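Local structure of malonyl CoA-ACP transacylase (Xanthomonas oryzae pv. oryzae, 3K89) at residues H28-I31 with R32-A36; D45-A48 with L49-G52; N162-S165 with P166-V170; N233-A236 with R237-G241; L299-P302 with A303-A306. The protein probably catalyses the transfer of the malonyl group from malonyl-CoA to holo acyl carrier protein, giving malonyl-ACP and free CoA. All coordinates share one frame; numbering follows the deposited sequence.

Contact 1: residues H28-I31 with R32-A36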
loop_
_atom_site.group_PDB
_atom_site.type_symbol
_atom_site.label_atom_id
_atom_site.label_comp_id
_atom_site.label_asym_id
_atom_site.label_seq_id
_atom_site.Cartn_x
_atom_site.Cartn_y
_atom_site.Cartn_z
ATOM N N HIS A 28 -17.518 17.248 -1.723
ATOM C CA HIS A 28 -16.540 17.624 -2.757
ATOM C C HIS A 28 -16.732 16.851 -4.054
ATOM O O HIS A 28 -16.349 15.669 -4.158
ATOM C CB HIS A 28 -15.110 17.394 -2.253
ATOM C CG HIS A 28 -14.805 18.112 -0.981
ATOM N ND1 HIS A 28 -14.630 19.478 -0.926
ATOM C CD2 HIS A 28 -14.660 17.659 0.285
ATOM C CE1 HIS A 28 -14.377 19.833 0.322
ATOM N NE2 HIS A 28 -14.386 18.750 1.077
ATOM N N PRO A 29 -17.308 17.514 -5.059
ATOM C CA PRO A 29 -17.583 16.872 -6.348
ATOM C C PRO A 29 -16.330 16.307 -7.022
ATOM O O PRO A 29 -16.438 15.347 -7.785
ATOM C CB PRO A 29 -18.203 18.011 -7.182
ATOM C CG PRO A 29 -18.758 18.972 -6.157
ATOM C CD PRO A 29 -17.790 18.913 -5.007
ATOM N N GLN A 30 -15.157 16.888 -6.749
ATOM C CA GLN A 30 -13.907 16.377 -7.340
ATOM C C GLN A 30 -13.721 14.870 -7.065
ATOM O O GLN A 30 -13.183 14.167 -7.900
ATOM C CB GLN A 30 -12.673 17.207 -6.893
ATOM C CG GLN A 30 -11.280 16.581 -7.237
ATOM C CD GLN A 30 -10.740 15.670 -6.113
ATOM O OE1 GLN A 30 -10.535 16.112 -4.984
ATOM N NE2 GLN A 30 -10.515 14.412 -6.426
ATOM N N ILE A 31 -14.181 14.367 -5.921
ATOM C CA ILE A 31 -13.932 12.965 -5.572
ATOM C C ILE A 31 -14.488 11.963 -6.597
ATOM O O ILE A 31 -13.752 11.142 -7.140
ATOM C CB ILE A 31 -14.362 12.626 -4.126
ATOM C CG1 ILE A 31 -13.511 13.467 -3.160
ATOM C CG2 ILE A 31 -14.177 11.115 -3.865
ATOM C CD1 ILE A 31 -13.803 13.244 -1.729
ATOM N N ARG A 32 -15.775 12.047 -6.892
ATOM C CA ARG A 32 -16.356 11.139 -7.882
ATOM C C ARG A 32 -15.804 11.378 -9.296
ATOM O O ARG A 32 -15.748 10.451 -10.112
ATOM C CB ARG A 32 -17.879 11.242 -7.874
ATOM C CG ARG A 32 -18.494 10.492 -6.704
ATOM C CD ARG A 32 -19.961 10.782 -6.557
ATOM N NE ARG A 32 -20.745 10.061 -7.553
ATOM C CZ ARG A 32 -22.075 10.024 -7.568
ATOM N NH1 ARG A 32 -22.768 10.673 -6.644
ATOM N NH2 ARG A 32 -22.708 9.336 -8.505
ATOM N N GLU A 33 -15.390 12.612 -9.581
ATOM C CA GLU A 33 -14.763 12.918 -10.865
ATOM C C GLU A 33 -13.429 12.162 -11.002
ATOM O O GLU A 33 -13.126 11.612 -12.068
ATOM C CB GLU A 33 -14.560 14.424 -11.033
ATOM C CG GLU A 33 -15.862 15.173 -11.203
ATOM C CD GLU A 33 -15.687 16.685 -11.114
ATOM O OE1 GLU A 33 -14.550 17.166 -10.891
ATOM O OE2 GLU A 33 -16.713 17.393 -11.250
ATOM N N THR A 34 -12.654 12.140 -9.914
ATOM C CA THR A 34 -11.390 11.402 -9.881
ATOM C C THR A 34 -11.622 9.902 -10.051
ATOM O O THR A 34 -10.889 9.247 -10.799
ATOM C CB THR A 34 -10.635 11.721 -8.581
ATOM O OG1 THR A 34 -10.314 13.112 -8.630
ATOM C CG2 THR A 34 -9.344 10.927 -8.471
ATOM N N PHE A 35 -12.632 9.365 -9.371
ATOM C CA PHE A 35 -12.964 7.944 -9.545
ATOM C C PHE A 35 -13.364 7.636 -10.984
ATOM O O PHE A 35 -12.968 6.609 -11.512
ATOM C CB PHE A 35 -14.066 7.488 -8.588
ATOM C CG PHE A 35 -13.558 7.026 -7.249
ATOM C CD1 PHE A 35 -13.205 7.947 -6.275
ATOM C CD2 PHE A 35 -13.467 5.671 -6.958
ATOM C CE1 PHE A 35 -12.737 7.524 -5.015
ATOM C CE2 PHE A 35 -13.000 5.220 -5.711
ATOM C CZ PHE A 35 -12.641 6.157 -4.727
ATOM N N ALA A 36 -14.101 8.548 -11.612
ATOM C CA ALA A 36 -14.531 8.341 -12.993
ATOM C C ALA A 36 -13.325 8.272 -13.926
ATOM O O ALA A 36 -13.266 7.419 -14.803
ATOM C CB ALA A 36 -15.501 9.434 -13.414
HETATM O O HOH W 1 -17.673 13.456 -5.234
#

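Contact 2: residues D45-A48 with L49-G52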
loop_
_atom_site.group_PDB
_atom_site.type_symbol
_atom_site.label_atom_id
_atom_site.label_comp_id
_atom_site.label_asym_id
_atom_site.label_seq_id
_atom_site.Cartn_x
_atom_site.Cartn_y
_atom_site.Cartn_z
ATOM N N ASP A 45 -16.287 0.528 -13.109
ATOM C CA ASP A 45 -16.794 1.689 -12.351
ATOM C C ASP A 45 -16.387 1.535 -10.885
ATOM O O ASP A 45 -17.051 0.849 -10.096
ATOM C CB ASP A 45 -18.325 1.836 -12.480
ATOM C CG ASP A 45 -18.866 3.140 -11.871
ATOM O OD1 ASP A 45 -18.231 3.741 -10.968
ATOM O OD2 ASP A 45 -19.966 3.570 -12.296
ATOM N N LEU A 46 -15.271 2.170 -10.533
ATOM C CA LEU A 46 -14.704 2.018 -9.191
ATOM C C LEU A 46 -15.529 2.686 -8.090
ATOM O O LEU A 46 -15.538 2.215 -6.949
ATOM C CB LEU A 46 -13.268 2.562 -9.157
ATOM C CG LEU A 46 -12.325 1.871 -10.129
ATOM C CD1 LEU A 46 -11.071 2.730 -10.404
ATOM C CD2 LEU A 46 -11.956 0.489 -9.624
ATOM N N TRP A 47 -16.221 3.782 -8.407
ATOM C CA TRP A 47 -17.064 4.416 -7.404
ATOM C C TRP A 47 -18.280 3.540 -7.090
ATOM O O TRP A 47 -18.570 3.283 -5.928
ATOM C CB TRP A 47 -17.488 5.836 -7.822
ATOM C CG TRP A 47 -18.213 6.559 -6.723
ATOM C CD1 TRP A 47 -19.554 6.862 -6.687
ATOM C CD2 TRP A 47 -17.667 7.017 -5.479
ATOM N NE1 TRP A 47 -19.858 7.513 -5.518
ATOM C CE2 TRP A 47 -18.728 7.618 -4.753
ATOM C CE3 TRP A 47 -16.380 7.013 -4.919
ATOM C CZ2 TRP A 47 -18.549 8.204 -3.490
ATOM C CZ3 TRP A 47 -16.201 7.582 -3.646
ATOM C CH2 TRP A 47 -17.289 8.159 -2.945
ATOM N N ALA A 48 -18.925 3.014 -8.131
ATOM C CA ALA A 48 -20.092 2.141 -7.924
ATOM C C ALA A 48 -19.721 0.906 -7.103
ATOM O O ALA A 48 -20.434 0.531 -6.175
ATOM C CB ALA A 48 -20.689 1.722 -9.249
ATOM N N LEU A 49 -18.586 0.304 -7.447
ATOM C CA LEU A 49 -18.074 -0.866 -6.737
ATOM C C LEU A 49 -17.753 -0.570 -5.269
ATOM O O LEU A 49 -18.116 -1.330 -4.366
ATOM C CB LEU A 49 -16.835 -1.420 -7.447
ATOM C CG LEU A 49 -16.185 -2.644 -6.792
ATOM C CD1 LEU A 49 -17.193 -3.798 -6.678
ATOM C CD2 LEU A 49 -14.975 -3.084 -7.567
ATOM N N SER A 50 -17.055 0.539 -5.038
ATOM C CA SER A 50 -16.611 0.905 -3.703
ATOM C C SER A 50 -17.768 1.347 -2.772
ATOM O O SER A 50 -17.692 1.158 -1.567
ATOM C CB SER A 50 -15.508 1.965 -3.808
ATOM O OG SER A 50 -16.083 3.202 -4.145
ATOM N N GLN A 51 -18.854 1.883 -3.344
ATOM C CA GLN A 51 -19.997 2.351 -2.542
ATOM C C GLN A 51 -21.072 1.292 -2.330
ATOM O O GLN A 51 -21.647 1.182 -1.238
ATOM C CB GLN A 51 -20.636 3.610 -3.150
ATOM C CG GLN A 51 -19.667 4.776 -3.301
ATOM C CD GLN A 51 -18.923 5.081 -2.022
ATOM O OE1 GLN A 51 -19.532 5.462 -1.022
ATOM N NE2 GLN A 51 -17.605 4.907 -2.045
ATOM N N GLY A 52 -21.338 0.525 -3.378
ATOM C CA GLY A 52 -22.481 -0.393 -3.383
ATOM C C GLY A 52 -22.090 -1.854 -3.378
ATOM O O GLY A 52 -22.930 -2.740 -3.135
#

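Contact 3: residues N162-S165 with P166-V170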
loop_
_atom_site.group_PDB
_atom_site.type_symbol
_atom_site.label_atom_id
_atom_site.label_comp_id
_atom_site.label_asym_id
_atom_site.label_seq_id
_atom_site.Cartn_x
_atom_site.Cartn_y
_atom_site.Cartn_z
ATOM N N ASN A 162 5.644 -8.480 4.846
ATOM C CA ASN A 162 5.657 -7.059 5.242
ATOM C C ASN A 162 6.382 -6.914 6.576
ATOM O O ASN A 162 6.029 -7.610 7.534
ATOM C CB ASN A 162 4.273 -6.490 5.577
ATOM C CG ASN A 162 3.259 -6.445 4.414
ATOM O OD1 ASN A 162 3.518 -6.717 3.224
ATOM N ND2 ASN A 162 2.078 -6.058 4.791
ATOM N N PHE A 163 7.318 -5.977 6.653
ATOM C CA PHE A 163 7.810 -5.467 7.942
ATOM C C PHE A 163 7.017 -4.201 8.239
ATOM O O PHE A 163 7.361 -3.131 7.732
ATOM C CB PHE A 163 9.323 -5.205 7.879
ATOM C CG PHE A 163 10.134 -6.458 7.679
ATOM C CD1 PHE A 163 10.448 -7.277 8.768
ATOM C CD2 PHE A 163 10.562 -6.832 6.399
ATOM C CE1 PHE A 163 11.194 -8.451 8.581
ATOM C CE2 PHE A 163 11.289 -7.999 6.199
ATOM C CZ PHE A 163 11.617 -8.811 7.295
ATOM N N ASN A 164 5.932 -4.334 9.008
ATOM C CA ASN A 164 4.972 -3.239 9.190
ATOM C C ASN A 164 5.223 -2.313 10.361
ATOM O O ASN A 164 4.986 -1.133 10.251
ATOM C CB ASN A 164 3.522 -3.747 9.171
ATOM C CG ASN A 164 3.081 -4.118 7.779
ATOM O OD1 ASN A 164 3.640 -3.606 6.808
ATOM N ND2 ASN A 164 2.087 -5.001 7.664
ATOM N N SER A 165 5.685 -2.867 11.477
ATOM C CA SER A 165 6.123 -2.062 12.612
ATOM C C SER A 165 6.881 -3.006 13.524
ATOM O O SER A 165 6.819 -4.212 13.331
ATOM C CB SER A 165 4.932 -1.444 13.354
ATOM O OG SER A 165 4.206 -2.405 14.089
ATOM N N PRO A 166 7.602 -2.469 14.520
ATOM C CA PRO A 166 8.086 -3.419 15.515
ATOM C C PRO A 166 6.863 -4.134 16.090
ATOM O O PRO A 166 5.838 -3.495 16.350
ATOM C CB PRO A 166 8.785 -2.519 16.544
ATOM C CG PRO A 166 9.177 -1.303 15.758
ATOM C CD PRO A 166 8.056 -1.094 14.782
ATOM N N GLY A 167 6.919 -5.459 16.181
ATOM C CA GLY A 167 5.759 -6.224 16.656
ATOM C C GLY A 167 4.595 -6.400 15.682
ATOM O O GLY A 167 3.494 -6.810 16.087
ATOM N N GLN A 168 4.803 -6.057 14.406
ATOM C CA GLN A 168 3.900 -6.518 13.349
ATOM C C GLN A 168 4.666 -6.926 12.097
ATOM O O GLN A 168 5.262 -6.087 11.417
ATOM C CB GLN A 168 2.788 -5.522 12.973
ATOM C CG GLN A 168 1.830 -6.210 11.952
ATOM C CD GLN A 168 0.714 -5.347 11.381
ATOM O OE1 GLN A 168 0.038 -4.589 12.096
ATOM N NE2 GLN A 168 0.481 -5.505 10.082
ATOM N N ILE A 169 4.650 -8.220 11.814
ATOM C CA ILE A 169 5.187 -8.749 10.563
ATOM C C ILE A 169 4.096 -9.570 9.922
ATOM O O ILE A 169 3.372 -10.312 10.601
ATOM C CB ILE A 169 6.428 -9.647 10.771
ATOM C CG1 ILE A 169 7.598 -8.856 11.327
ATOM C CG2 ILE A 169 6.850 -10.320 9.468
ATOM C CD1 ILE A 169 8.821 -9.743 11.528
ATOM N N VAL A 170 3.951 -9.418 8.614
ATOM C CA VAL A 170 3.061 -10.283 7.879
ATOM C C VAL A 170 3.936 -11.287 7.144
ATOM O O VAL A 170 4.904 -10.916 6.477
ATOM C CB VAL A 170 2.179 -9.472 6.898
ATOM C CG1 VAL A 170 1.312 -10.406 6.034
ATOM C CG2 VAL A 170 1.303 -8.520 7.665
#

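Contact 4: residues N233-A236 with R237-G241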
loop_
_atom_site.group_PDB
_atom_site.type_symbol
_atom_site.label_atom_id
_atom_site.label_comp_id
_atom_site.label_asym_id
_atom_site.label_seq_id
_atom_site.Cartn_x
_atom_site.Cartn_y
_atom_site.Cartn_z
ATOM N N ASN A 233 9.290 0.866 -1.311
ATOM C CA ASN A 233 9.204 -0.205 -0.314
ATOM C C ASN A 233 10.333 -1.217 -0.332
ATOM O O ASN A 233 10.637 -1.826 0.704
ATOM C CB ASN A 233 7.925 -1.052 -0.531
ATOM C CG ASN A 233 6.589 -0.305 -0.243
ATOM O OD1 ASN A 233 5.539 -0.797 -0.648
ATOM N ND2 ASN A 233 6.615 0.812 0.484
ATOM N N VAL A 234 10.895 -1.494 -1.509
ATOM C CA VAL A 234 11.803 -2.644 -1.596
ATOM C C VAL A 234 13.054 -2.390 -0.742
ATOM O O VAL A 234 13.603 -3.317 -0.151
ATOM C CB VAL A 234 12.156 -3.007 -3.059
ATOM C CG1 VAL A 234 12.975 -1.896 -3.761
ATOM C CG2 VAL A 234 12.908 -4.351 -3.114
ATOM N N ASP A 235 13.483 -1.132 -0.671
ATOM C CA ASP A 235 14.719 -0.806 0.033
ATOM C C ASP A 235 14.686 0.504 0.811
ATOM O O ASP A 235 15.736 0.983 1.280
ATOM C CB ASP A 235 15.882 -0.812 -0.968
ATOM C CG ASP A 235 15.723 0.223 -2.073
ATOM O OD1 ASP A 235 16.687 0.389 -2.860
ATOM O OD2 ASP A 235 14.665 0.882 -2.149
ATOM N N ALA A 236 13.489 1.075 0.949
ATOM C CA ALA A 236 13.296 2.295 1.729
ATOM C C ALA A 236 14.180 3.426 1.215
ATOM O O ALA A 236 14.731 4.214 2.006
ATOM C CB ALA A 236 13.537 2.019 3.226
ATOM N N ARG A 237 14.298 3.500 -0.109
ATOM C CA ARG A 237 15.064 4.543 -0.780
ATOM C C ARG A 237 14.278 5.175 -1.914
ATOM O O ARG A 237 13.377 4.557 -2.505
ATOM C CB ARG A 237 16.354 3.971 -1.398
ATOM C CG ARG A 237 17.376 3.403 -0.438
ATOM C CD ARG A 237 18.655 3.059 -1.250
ATOM N NE ARG A 237 19.679 2.386 -0.445
ATOM C CZ ARG A 237 19.995 1.094 -0.537
ATOM N NH1 ARG A 237 20.945 0.591 0.247
ATOM N NH2 ARG A 237 19.382 0.302 -1.413
ATOM N N VAL A 238 14.638 6.420 -2.222
ATOM C CA VAL A 238 14.243 7.087 -3.462
ATOM C C VAL A 238 15.129 6.553 -4.598
ATOM O O VAL A 238 16.341 6.334 -4.409
ATOM C CB VAL A 238 14.399 8.626 -3.314
ATOM C CG1 VAL A 238 14.137 9.348 -4.621
ATOM C CG2 VAL A 238 13.464 9.160 -2.223
ATOM N N HIS A 239 14.525 6.322 -5.756
ATOM C CA HIS A 239 15.253 5.860 -6.933
ATOM C C HIS A 239 15.219 6.890 -8.036
ATOM O O HIS A 239 14.207 7.562 -8.229
ATOM C CB HIS A 239 14.689 4.530 -7.390
ATOM C CG HIS A 239 14.998 3.427 -6.442
ATOM N ND1 HIS A 239 14.213 3.140 -5.346
ATOM C CD2 HIS A 239 16.057 2.590 -6.380
ATOM C CE1 HIS A 239 14.771 2.152 -4.662
ATOM N NE2 HIS A 239 15.886 1.801 -5.274
ATOM N N ASP A 240 16.335 6.990 -8.762
ATOM C CA ASP A 240 16.539 8.055 -9.737
ATOM C C ASP A 240 16.333 7.580 -11.156
ATOM O O ASP A 240 17.088 6.741 -11.654
ATOM C CB ASP A 240 17.943 8.653 -9.585
ATOM C CG ASP A 240 18.119 9.423 -8.289
ATOM O OD1 ASP A 240 17.185 10.165 -7.888
ATOM O OD2 ASP A 240 19.207 9.305 -7.673
ATOM N N GLY A 241 15.310 8.125 -11.799
ATOM C CA GLY A 241 15.034 7.856 -13.209
ATOM C C GLY A 241 14.061 6.716 -13.434
ATOM O O GLY A 241 13.844 5.887 -12.541
#

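Contact 5: residues L299-P302 with A303-A306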
loop_
_atom_site.group_PDB
_atom_site.type_symbol
_atom_site.label_atom_id
_atom_site.label_comp_id
_atom_site.label_asym_id
_atom_site.label_seq_id
_atom_site.Cartn_x
_atom_site.Cartn_y
_atom_site.Cartn_z
ATOM N N LEU A 299 -6.671 11.151 6.680
ATOM C CA LEU A 299 -7.469 12.134 5.958
ATOM C C LEU A 299 -8.770 11.542 5.387
ATOM O O LEU A 299 -9.469 12.209 4.622
ATOM C CB LEU A 299 -6.634 12.746 4.813
ATOM C CG LEU A 299 -5.263 13.355 5.098
ATOM C CD1 LEU A 299 -4.603 13.828 3.792
ATOM C CD2 LEU A 299 -5.389 14.508 6.093
ATOM N N ALA A 300 -9.106 10.322 5.794
ATOM C CA ALA A 300 -10.195 9.541 5.171
ATOM C C ALA A 300 -11.619 10.072 5.347
ATOM O O ALA A 300 -12.516 9.650 4.629
ATOM C CB ALA A 300 -10.129 8.071 5.653
ATOM N N THR A 301 -11.828 10.975 6.302
ATOM C CA THR A 301 -13.181 11.368 6.720
ATOM C C THR A 301 -13.234 12.881 6.889
ATOM O O THR A 301 -12.195 13.505 7.126
ATOM C CB THR A 301 -13.530 10.754 8.087
ATOM O OG1 THR A 301 -12.643 11.297 9.065
ATOM C CG2 THR A 301 -13.403 9.235 8.090
ATOM N N PRO A 302 -14.442 13.474 6.819
ATOM C CA PRO A 302 -14.548 14.933 6.957
ATOM C C PRO A 302 -13.859 15.494 8.213
ATOM O O PRO A 302 -13.113 16.476 8.117
ATOM C CB PRO A 302 -16.053 15.167 6.994
ATOM C CG PRO A 302 -16.584 14.083 6.105
ATOM C CD PRO A 302 -15.731 12.876 6.440
ATOM N N ALA A 303 -14.065 14.867 9.368
ATOM C CA ALA A 303 -13.480 15.428 10.584
ATOM C C ALA A 303 -11.961 15.287 10.644
ATOM O O ALA A 303 -11.267 16.184 11.142
ATOM C CB ALA A 303 -14.135 14.811 11.833
ATOM N N ASP A 304 -11.434 14.165 10.163
ATOM C CA ASP A 304 -9.987 13.973 10.201
ATOM C C ASP A 304 -9.307 14.861 9.165
ATOM O O ASP A 304 -8.268 15.462 9.437
ATOM C CB ASP A 304 -9.642 12.502 9.951
ATOM C CG ASP A 304 -10.064 11.605 11.096
ATOM O OD1 ASP A 304 -9.958 12.015 12.271
ATOM O OD2 ASP A 304 -10.510 10.456 10.826
ATOM N N TYR A 305 -9.915 14.946 7.987
ATOM C CA TYR A 305 -9.442 15.847 6.938
ATOM C C TYR A 305 -9.397 17.300 7.421
ATOM O O TYR A 305 -8.358 17.966 7.316
ATOM C CB TYR A 305 -10.292 15.695 5.669
ATOM C CG TYR A 305 -9.853 16.616 4.579
ATOM C CD1 TYR A 305 -8.831 16.249 3.702
ATOM C CD2 TYR A 305 -10.414 17.876 4.447
ATOM C CE1 TYR A 305 -8.396 17.120 2.715
ATOM C CE2 TYR A 305 -9.991 18.748 3.461
ATOM C CZ TYR A 305 -8.982 18.364 2.600
ATOM O OH TYR A 305 -8.549 19.234 1.623
ATOM N N ALA A 306 -10.503 17.780 7.998
ATOM C CA ALA A 306 -10.573 19.164 8.479
ATOM C C ALA A 306 -9.585 19.418 9.598
ATOM O O ALA A 306 -8.976 20.490 9.663
ATOM C CB ALA A 306 -11.989 19.514 8.947
#

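Contact 1: residues H28-I31 with R32-A36
Pro-29, Gln-30 and Ile-31 hand their carbonyls to the first turn of helix 30-42. Glu-33 N gives a weak bond to Pro-29 O, 3.4 Å long. The next two are firmer: Thr-34 N reaches Gln-30 O at 2.9 Å, and Phe-35 N reaches Ile-31 O at 3.1 Å. A water joins the start of the turn, donating to His-28 O and accepting from Arg-32 N at 2.9 Å.

The side chain of Thr-34 turns back along the helix. Its OG1 sits beside its own backbone N (chi1 -64°), which brings it within 3.1 Å of Gln-30 O. Its proton also has another acceptor in range. Gln-30 bends at chi2 (-90°) and crosses Thr-34 at a slant, its amide end beside OG1. Glu-33 folds its CB and CG over the carbonyls of Gln-30 and Pro-29. On the buried side Ile-31 and Phe-35 lie side by side and point the same way. The methyl CG2 of Ile-31 meets Phe-35 CE1 at 4.0 Å, and Ile-31 O lies at the ring edge, in its plane. The ring continues edge-to-face onto Trp-47 of helix 46-52.

The water gives Arg-32 N, in the first turn, an acceptor and His-28 O, just before it, a donor, where the bond from Glu-33 N to Pro-29 O is weak. Ile-31 and Phe-35 meanwhile turn an apolar face to helix 46-52.

Contact 2: residues D45-A48 with L49-G52
Asp-45 caps helix 46-52, and its backbone O accepts from Leu-49 N at 3.1 Å. Its CG lies anti to the backbone N (chi1 -172°), which carries the carboxylate forward along the chain to the first turn. There Asp-45 OD1 accepts an almost straight hydrogen bond from Ala-48 N at 3.0 Å. The N-H comes from above the carboxylate plane.

Leu-46 offers its carbonyl to Ser-50 N at 3.0 Å. Ser-50 OG stands between Leu-46 O and Trp-47 O, close enough to give its proton to either. The same OG accepts from Gln-51 NE2 at 3.1 Å.

Trp-47 carries most of the side-chain contact. Its O accepts from Gln-51 N, and its indole lies under the bent Gln-51 side chain. Gln-51 CG sits over one face in a CH-pi contact, 3.5 Å from the centroid of the five-membered ring. The amide continues over the six-membered ring, where Gln-51 NE2 is 3.4 Å from Trp-47 CH2. Amide and indole planes are stacked, 10° apart.

Ala-48 closes the turn by accepting from Gly-52 N at 2.9 Å.

Gln-51 NE2 is held by two acceptors, Ser-50 OG and Met-20 O, in the loop ahead of helix 22-27. These bonds fix the rotation of the amide and keep it flat on the indole. The negative charge of Asp-45 probably interacts favourably with the positive end of the helix dipole.

Contact 3: residues N162-S165 with P166-V170
A beta hairpin joins strands 158-165 and 168-172, and this contact is its closed end. Ser-165 to Gln-168 form a type II turn, with Gly-167 at the positive phi (76°) that suits glycine. Gln-168 N returns to Ser-165 O at 2.9 Å.

A classic beta bulge follows. Asn-164 and Ser-165 both face Gln-168, and both backbone N-H groups share its O. Ser-165 N reaches Gln-168 O at 3.2 Å on a lone pair. Asn-164 N comes at 3.1 Å, tilted from the carbonyl plane. Beyond the bulge, Asn-162 and Val-170 are a hydrogen-bonded antiparallel pair, with 3.0 Å both from Asn-162 N to Val-170 O and from Val-170 N to Asn-162 O.

On one face, Phe-163 and Ile-169 lie side by side, and Ile-169 CD1 meets Phe-163 CE1 at 4.0 Å; both side chains touch helix 142-152. On the other, Asn-162 runs alongside Val-170, their CB atoms 3.9 Å apart. Gln-168 CG is anti to its backbone N (chi1 -174°), and the extended chain carries its amide to Asn-164. The two amide planes stand 83° apart. Val-170 CG2 meets the end of the Asn-164 side chain at a slant.

Asn-162 touches His-203, the predicted catalytic histidine, and lies about 4 Å from a bound glycerol. The hairpin therefore sets one polar side chain beside the probable active site. The bulge gives one carbonyl two donors, so both N-H groups are satisfied while the register slips by one residue.

Contact 4: residues N233-A236 with R237-G241
Asp-235 swings its carboxylate between its own backbone N and carbonyl carbon (chi1 62°), toward the chain that follows. Arg-237 runs extended from CG to NE and then turns at chi4 (107°), which brings NH2 back over the carboxylate. His-239, with CG beside its backbone N, sends its ring in from the opposite direction. The two basic side chains thus converge on one acid.

Asp-235 OD1 is the shared acceptor. Arg-237 NH2 makes a salt bridge to it at 3.1 Å. The guanidinium comes from above the carboxylate plane, and the two planes stand at 90°. His-239 NE2 also reaches OD1, at 2.9 Å, but the angle is poor and the bond is weak. Here the groups are nearly coplanar, though the exact placing of the carboxylate against the ring is less sure. The aliphatic part of Arg-237 packs over the backbone, with CG 3.4 Å from Asp-235 O. With a carboxylate so close, the imidazole would probably be more readily protonated.

The turn itself is tight. Ala-236 has a positive phi, and Ala-236 and Arg-237 both face Gln-232 in a G1 beta bulge.

This hairpin links the short strands 231-232 and 237-238 at the protein surface. Val-234 and His-239 touch Ala-248 of helix 242-254, and Ala-236 rests on Cys-262 of helix 259-268. At the inner end the Asn-233 side chain hydrogen-bonds to Gly-92 O and to the backbone N of Ser-94, a predicted active-site residue. Gly-241 ends the segment at the N-cap of helix 242-254.

Contact 5: residues L299-P302 with A303-A306
Ala-303 begins the second segment and follows Pro-302 directly, in the first turn of helix 302-311.

Asp-304 meets Thr-301 in two ways. Its backbone N gives a weak bond to Thr-301 OG1, 3.3 Å long. Its carboxylate accepts a hydrogen bond from that hydroxyl in return, with Asp-304 OD2 2.9 Å from Thr-301 OG1. The hydroxyl lies above the carboxylate plane, not within it. Torsions on both sides allow this. Thr-301 OG1 lies between its backbone N and carbonyl carbon (chi1 64°), and Asp-304 CG lies beside its own backbone N (chi1 -69°). The hydroxyl is therefore both donor and acceptor, which fixes its rotation.

Tyr-305 N makes a bond to Thr-301 O at 2.8 Å. Its CG is anti to the backbone N. Tyr-305 CB and the near edge of the ring meet Leu-299, and the ring runs on toward helix 61-81. Leu-299 CB lies 4.3 Å from Tyr-305 CD1, and Leu-299 O lies at the ring edge, near its plane. The hydroxyl of Tyr-305 is hydrogen-bonded to Gln-82 OE1, and its ring touches Leu-78 of helix 61-81.

Ala-306 N completes the turn, bonding to Pro-302 O at 2.9 Å. Pro-302 itself faces helix 22-27.

This is a helix N-terminus with Thr-301 as N-cap and proline just after it. It leads from strand 295-298, an edge strand of the parallel sheet, into the last helix of the chain.

In the fold
Contacts 1 and 2 are neighbours in sequence and in space: their centres are about 12 Å apart, and Arg-32 NE packs against Trp-47 NE1 at 3.4 Å. Contact 5 lies on the same side of the chain's centre as contact 1, with nearest atoms about 5 Å apart, and both touch helices 22-27 and 61-81. Contact 3 is far away, its centre about 34 Å from that of contact 1. Contacts 3 and 4, about 7 Å apart at their nearest atoms, both reach the predicted active site: the Asn-162 side chain is about 4 Å from that of His-203 and about 6 Å from that of Ser-94, while Asn-233 hydrogen-bonds to the backbone N of Ser-94.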